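Local coordinates for 2,3-dihydroxy-2,3-dihydrophenylpropionate dehydrogenase (Pseudomonas sp. MC1, PDB 5XTF), which probably oxidises naphthalene cis-dihydrodiol to 1,2-dihydroxynaphthalene with NAD(+), as an SDR-family dehydrogenase in the breakdown of aromatic hydrocarbons, at residues Q23-I28 / D93-L98; Y110-E115 / G169-A174. One frame throughout, in Å; residues are numbered along the deposited sequence.

Contact 1. Residues Q23-I28 / D93-L98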
loop_
_atom_site.group_PDB
_atom_site.type_symbol
_atom_site.label_atom_id
_atom_site.label_comp_id
_atom_site.label_asym_id
_atom_site.label_seq_id
_atom_site.Cartn_x
_atom_site.Cartn_y
_atom_site.Cartn_z
ATOM N N GLN B 23 -6.235 23.946 -28.089
ATOM C CA GLN B 23 -7.585 23.470 -27.796
ATOM C C GLN B 23 -7.593 22.030 -27.289
ATOM O O GLN B 23 -7.194 21.111 -28.009
ATOM C CB GLN B 23 -8.450 23.572 -29.040
ATOM C CG GLN B 23 -9.890 23.257 -28.736
ATOM C CD GLN B 23 -10.389 24.053 -27.537
ATOM O OE1 GLN B 23 -10.646 23.486 -26.473
ATOM N NE2 GLN B 23 -10.526 25.378 -27.703
ATOM N N GLN B 24 -8.064 21.827 -26.060
ATOM C CA GLN B 24 -8.121 20.491 -25.477
ATOM C C GLN B 24 -9.540 19.949 -25.533
ATOM O O GLN B 24 -10.515 20.702 -25.481
ATOM C CB GLN B 24 -7.634 20.468 -24.025
ATOM C CG GLN B 24 -6.193 20.897 -23.846
ATOM C CD GLN B 24 -5.231 19.985 -24.561
ATOM O OE1 GLN B 24 -4.959 18.886 -24.091
ATOM N NE2 GLN B 24 -4.706 20.435 -25.703
ATOM N N VAL B 25 -9.635 18.620 -25.621
ATOM C CA VAL B 25 -10.886 17.895 -25.798
ATOM C C VAL B 25 -10.905 16.718 -24.832
ATOM O O VAL B 25 -9.947 15.938 -24.790
ATOM C CB VAL B 25 -11.037 17.390 -27.243
ATOM C CG1 VAL B 25 -12.214 16.455 -27.346
ATOM C CG2 VAL B 25 -11.159 18.565 -28.209
ATOM N N VAL B 26 -11.995 16.576 -24.077
ATOM C CA VAL B 26 -12.134 15.505 -23.095
ATOM C C VAL B 26 -13.432 14.750 -23.344
ATOM O O VAL B 26 -14.453 15.351 -23.694
ATOM C CB VAL B 26 -12.097 16.038 -21.646
ATOM C CG1 VAL B 26 -13.241 17.009 -21.390
ATOM C CG2 VAL B 26 -12.138 14.882 -20.642
ATOM N N SER B 27 -13.403 13.437 -23.127
ATOM C CA SER B 27 -14.579 12.600 -23.282
ATOM C C SER B 27 -14.853 11.839 -21.988
ATOM O O SER B 27 -13.962 11.167 -21.469
ATOM C CB SER B 27 -14.374 11.631 -24.434
ATOM O OG SER B 27 -15.546 10.880 -24.597
ATOM N N ILE B 28 -16.095 11.903 -21.504
ATOM C CA ILE B 28 -16.471 11.506 -20.144
ATOM C C ILE B 28 -17.608 10.484 -20.205
ATOM O O ILE B 28 -18.685 10.804 -20.709
ATOM C CB ILE B 28 -16.911 12.741 -19.331
ATOM C CG1 ILE B 28 -15.831 13.829 -19.394
ATOM C CG2 ILE B 28 -17.294 12.367 -17.898
ATOM C CD1 ILE B 28 -16.265 15.200 -18.891
ATOM N N ASP B 93 -15.071 13.487 -34.990
ATOM C CA ASP B 93 -15.778 14.159 -36.077
ATOM C C ASP B 93 -16.236 15.544 -35.663
ATOM O O ASP B 93 -16.150 16.493 -36.445
ATOM C CB ASP B 93 -16.966 13.315 -36.521
ATOM C CG ASP B 93 -16.534 12.025 -37.187
ATOM O OD1 ASP B 93 -15.368 11.957 -37.651
ATOM O OD2 ASP B 93 -17.360 11.087 -37.263
ATOM N N ARG B 94 -16.697 15.685 -34.430
ATOM C CA ARG B 94 -17.134 16.986 -33.960
ATOM C C ARG B 94 -15.958 17.874 -33.570
ATOM O O ARG B 94 -15.988 19.086 -33.816
ATOM C CB ARG B 94 -18.087 16.810 -32.783
ATOM C CG ARG B 94 -18.483 18.107 -32.135
ATOM C CD ARG B 94 -19.503 18.812 -32.978
ATOM N NE ARG B 94 -19.832 20.112 -32.415
ATOM C CZ ARG B 94 -20.721 20.291 -31.445
ATOM N NH1 ARG B 94 -21.357 19.241 -30.927
ATOM N NH2 ARG B 94 -20.968 21.517 -30.995
ATOM N N PHE B 95 -14.911 17.310 -32.962
ATOM C CA PHE B 95 -13.836 18.137 -32.428
ATOM C C PHE B 95 -12.460 17.866 -33.023
ATOM O O PHE B 95 -11.529 18.628 -32.739
ATOM C CB PHE B 95 -13.755 17.987 -30.898
ATOM C CG PHE B 95 -15.000 18.445 -30.174
ATOM C CD1 PHE B 95 -15.454 19.755 -30.302
ATOM C CD2 PHE B 95 -15.704 17.569 -29.356
ATOM C CE1 PHE B 95 -16.605 20.178 -29.635
ATOM C CE2 PHE B 95 -16.842 17.980 -28.683
ATOM C CZ PHE B 95 -17.302 19.283 -28.823
ATOM N N GLY B 96 -12.285 16.822 -33.822
ATOM C CA GLY B 96 -11.025 16.643 -34.529
ATOM C C GLY B 96 -9.997 15.740 -33.894
ATOM O O GLY B 96 -9.333 14.971 -34.593
ATOM N N HIS B 97 -9.855 15.813 -32.576
ATOM C CA HIS B 97 -8.891 14.997 -31.845
ATOM C C HIS B 97 -9.460 14.729 -30.454
ATOM O O HIS B 97 -10.528 15.226 -30.091
ATOM C CB HIS B 97 -7.523 15.696 -31.769
ATOM C CG HIS B 97 -7.553 16.961 -30.971
ATOM N ND1 HIS B 97 -7.902 18.177 -31.517
ATOM C CD2 HIS B 97 -7.336 17.191 -29.652
ATOM C CE1 HIS B 97 -7.877 19.104 -30.575
ATOM N NE2 HIS B 97 -7.541 18.533 -29.433
ATOM N N LEU B 98 -8.747 13.922 -29.672
ATOM C CA LEU B 98 -9.151 13.621 -28.303
ATOM C C LEU B 98 -7.915 13.717 -27.424
ATOM O O LEU B 98 -6.912 13.053 -27.703
ATOM C CB LEU B 98 -9.789 12.231 -28.200
ATOM C CG LEU B 98 -10.158 11.749 -26.786
ATOM C CD1 LEU B 98 -11.311 12.566 -26.185
ATOM C CD2 LEU B 98 -10.523 10.300 -26.807
#
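Val25 meets Phe95, His97 and Leu98 with its two methyl branches, which divide the work. CG2 lies over one face of the His97 imidazole, 4.2 Å from the ring centroid, a CH-pi contact, and also packs on Phe95 CB at 3.8 Å. CG1, anti to the backbone N (chi1 171°), lies 3.4 Å from the backbone oxygen His97 O, and meets Leu98 CD1 where the two side chains cross at about a right angle. The same Leu98 methyl goes on to Ser27, with CD1 3.6 Å from CB.

The single direct hydrogen bond between the segments runs from His97 NE2 to Gln23 O at 3.0 Å. The oxygen sits near the imidazole plane, at the ring edge, but the bond is bent, with an N-H...O angle of 132°. NE2 also makes a weak bond to Asp99 OD2, which accepts the N-H of Val25 as well.

In the Rossmann-type fold of the SDR family, strand 25-28 is the first strand, and residues 93-98 comprise the last residues of helix 81-95 and the loop that leads to strand 100-103, its neighbour in the parallel sheet. Gly96, with positive phi, takes the chain out of the helix and leads into His97.

Further out, Arg94 lays CG over the centre of the Phe95 ring, 3.6 Å above its plane, while its guanidinium forms a salt bridge with Glu72. Thr91 of the same helix touches both Val25 and Ser27, and Ser27 OG is hydrogen-bonded to Ser51 OG on the adjacent strand 49-54.

Contact 2. Residues Y110-E115 / G169-A174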
loop_
_atom_site.group_PDB
_atom_site.type_symbol
_atom_site.label_atom_id
_atom_site.label_comp_id
_atom_site.label_asym_id
_atom_site.label_seq_id
_atom_site.Cartn_x
_atom_site.Cartn_y
_atom_site.Cartn_z
ATOM N N TYR B 110 -24.709 -2.362 -3.086
ATOM C CA TYR B 110 -25.665 -2.273 -1.979
ATOM C C TYR B 110 -25.352 -3.304 -0.892
ATOM O O TYR B 110 -26.240 -3.986 -0.375
ATOM C CB TYR B 110 -27.106 -2.404 -2.494
ATOM C CG TYR B 110 -27.467 -1.310 -3.484
ATOM C CD1 TYR B 110 -28.074 -0.129 -3.060
ATOM C CD2 TYR B 110 -27.168 -1.438 -4.840
ATOM C CE1 TYR B 110 -28.385 0.885 -3.958
ATOM C CE2 TYR B 110 -27.475 -0.425 -5.747
ATOM C CZ TYR B 110 -28.083 0.730 -5.297
ATOM O OH TYR B 110 -28.396 1.732 -6.182
ATOM N N MET B 111 -24.062 -3.420 -0.564
ATOM C CA MET B 111 -23.562 -4.242 0.542
ATOM C C MET B 111 -23.972 -5.711 0.417
ATOM O O MET B 111 -24.184 -6.387 1.430
ATOM C CB MET B 111 -24.007 -3.682 1.900
ATOM C CG MET B 111 -23.884 -2.168 2.050
ATOM S SD MET B 111 -22.186 -1.559 1.943
ATOM C CE MET B 111 -21.417 -2.411 3.333
ATOM N N LEU B 112 -24.066 -6.219 -0.815
ATOM C CA LEU B 112 -24.428 -7.613 -1.051
ATOM C C LEU B 112 -23.556 -8.551 -0.220
ATOM O O LEU B 112 -22.328 -8.520 -0.325
ATOM C CB LEU B 112 -24.288 -7.930 -2.543
ATOM C CG LEU B 112 -24.539 -9.397 -2.896
ATOM C CD1 LEU B 112 -25.972 -9.783 -2.567
ATOM C CD2 LEU B 112 -24.218 -9.702 -4.342
ATOM N N ASN B 113 -24.191 -9.370 0.625
ATOM C CA ASN B 113 -23.467 -10.281 1.510
ATOM C C ASN B 113 -23.043 -11.550 0.786
ATOM O O ASN B 113 -23.718 -12.031 -0.124
ATOM C CB ASN B 113 -24.316 -10.672 2.717
ATOM C CG ASN B 113 -24.457 -9.546 3.712
ATOM O OD1 ASN B 113 -23.527 -9.239 4.456
ATOM N ND2 ASN B 113 -25.627 -8.917 3.730
ATOM N N ILE B 114 -21.914 -12.110 1.225
ATOM C CA ILE B 114 -21.399 -13.324 0.610
ATOM C C ILE B 114 -22.227 -14.548 0.997
ATOM O O ILE B 114 -22.114 -15.588 0.340
ATOM C CB ILE B 114 -19.916 -13.501 0.989
ATOM C CG1 ILE B 114 -19.258 -14.632 0.172
ATOM C CG2 ILE B 114 -19.775 -13.719 2.500
ATOM C CD1 ILE B 114 -19.081 -14.318 -1.316
ATOM N N GLU B 115 -23.068 -14.450 2.033
ATOM C CA GLU B 115 -23.959 -15.547 2.402
ATOM C C GLU B 115 -25.149 -15.702 1.461
ATOM O O GLU B 115 -25.764 -16.770 1.437
ATOM C CB GLU B 115 -24.489 -15.356 3.823
ATOM C CG GLU B 115 -23.462 -15.606 4.922
ATOM C CD GLU B 115 -23.187 -14.364 5.744
ATOM O OE1 GLU B 115 -22.330 -14.432 6.666
ATOM O OE2 GLU B 115 -23.833 -13.320 5.455
ATOM N N GLY B 169 -20.029 -4.086 -0.448
ATOM C CA GLY B 169 -19.836 -5.512 -0.330
ATOM C C GLY B 169 -18.566 -5.943 -1.024
ATOM O O GLY B 169 -17.793 -5.139 -1.546
ATOM N N SER B 170 -18.354 -7.252 -1.046
ATOM C CA SER B 170 -17.079 -7.755 -1.534
ATOM C C SER B 170 -16.967 -7.640 -3.043
ATOM O O SER B 170 -15.861 -7.445 -3.557
ATOM C CB SER B 170 -16.882 -9.201 -1.090
ATOM O OG SER B 170 -17.914 -10.023 -1.604
ATOM N N CYS B 171 -18.080 -7.767 -3.776
ATOM C CA CYS B 171 -18.011 -7.557 -5.222
ATOM C C CYS B 171 -17.546 -6.143 -5.536
ATOM O O CYS B 171 -16.586 -5.946 -6.292
ATOM C CB CYS B 171 -19.364 -7.822 -5.882
ATOM S SG CYS B 171 -19.961 -9.510 -5.632
ATOM N N TYR B 172 -18.212 -5.146 -4.950
ATOM C CA TYR B 172 -17.843 -3.763 -5.218
ATOM C C TYR B 172 -16.391 -3.510 -4.850
ATOM O O TYR B 172 -15.643 -2.929 -5.644
ATOM C CB TYR B 172 -18.770 -2.805 -4.463
ATOM C CG TYR B 172 -18.523 -1.333 -4.778
ATOM C CD1 TYR B 172 -19.050 -0.737 -5.930
ATOM C CD2 TYR B 172 -17.767 -0.537 -3.920
ATOM C CE1 TYR B 172 -18.822 0.609 -6.220
ATOM C CE2 TYR B 172 -17.540 0.817 -4.205
ATOM C CZ TYR B 172 -18.070 1.377 -5.350
ATOM O OH TYR B 172 -17.820 2.706 -5.602
ATOM N N ILE B 173 -15.961 -3.970 -3.670
ATOM C CA ILE B 173 -14.603 -3.679 -3.230
ATOM C C ILE B 173 -13.591 -4.362 -4.135
ATOM O O ILE B 173 -12.545 -3.786 -4.466
ATOM C CB ILE B 173 -14.419 -4.066 -1.755
ATOM C CG1 ILE B 173 -15.230 -3.112 -0.886
ATOM C CG2 ILE B 173 -12.961 -3.993 -1.372
ATOM C CD1 ILE B 173 -15.145 -3.383 0.568
ATOM N N ALA B 174 -13.905 -5.580 -4.588
ATOM C CA ALA B 174 -13.007 -6.281 -5.499
ATOM C C ALA B 174 -12.930 -5.570 -6.846
ATOM O O ALA B 174 -11.852 -5.470 -7.440
ATOM C CB ALA B 174 -13.468 -7.727 -5.666
HETATM O O HOH W 1 -19.848 -9.361 0.362
HETATM O O HOH W 2 -20.903 -8.246 -2.818
#
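Met111 and Gly169 bring the two backbones together where helix 170-190 of the SDR fold begins, with Gly169 at its N-cap position. The tight part is backbone on backbone: Met111 CA is 3.7 Å from Gly169 N, and Leu112 O lies 3.9 Å from Gly169 CA, an approach open to glycine because a CB here would point at the loop and collide with Leu112 O. Asp109 holds this side together, since its OD1 accepts the N-H groups of both Met111 and Gly169 and its OD2 that of Tyr172, the first residue of the family's Tyr-X-X-X-Lys motif, which ends at Lys176.

The looser part is filled by water, and no direct hydrogen bond joins the segments. Two waters both donate to Leu112 O; one accepts from Ser170 N at 2.9 Å and the other from Cys171 N at 3.0 Å, so N-H groups of the first helical turn are met by two bridging waters. Side chains barely touch here, Leu112 CD2 standing 4.5 Å from Cys171 SG. Phe137 of the second subunit packs on both Ile114 and Ser170. On the exposed side, the Met111 chain bends at chi2 (-63°), leaving SD 4.1 Å from Gly169 N.

In the fold
Contact 1 closes before contact 2 opens, so the two follow one another in series along the chain. Their centres are 37 Å apart, on opposite sides of the chain's centre, and their nearest atoms remain about 16 Å apart. Strand 100-103 connects them: it starts just after residues 93-98, lies beside strand 25-28 in the parallel sheet, and leads into the loop that carries residues 110-115. Contact 1 lies at the middle strands of the Rossmann-type sheet, 25-28 and its neighbour 100-103, and no other subunit touches it. Contact 2 lies beyond the sheet, at the start of the helix bearing the NAD(+)-binding Lys176, and borders a second subunit of the tetramer.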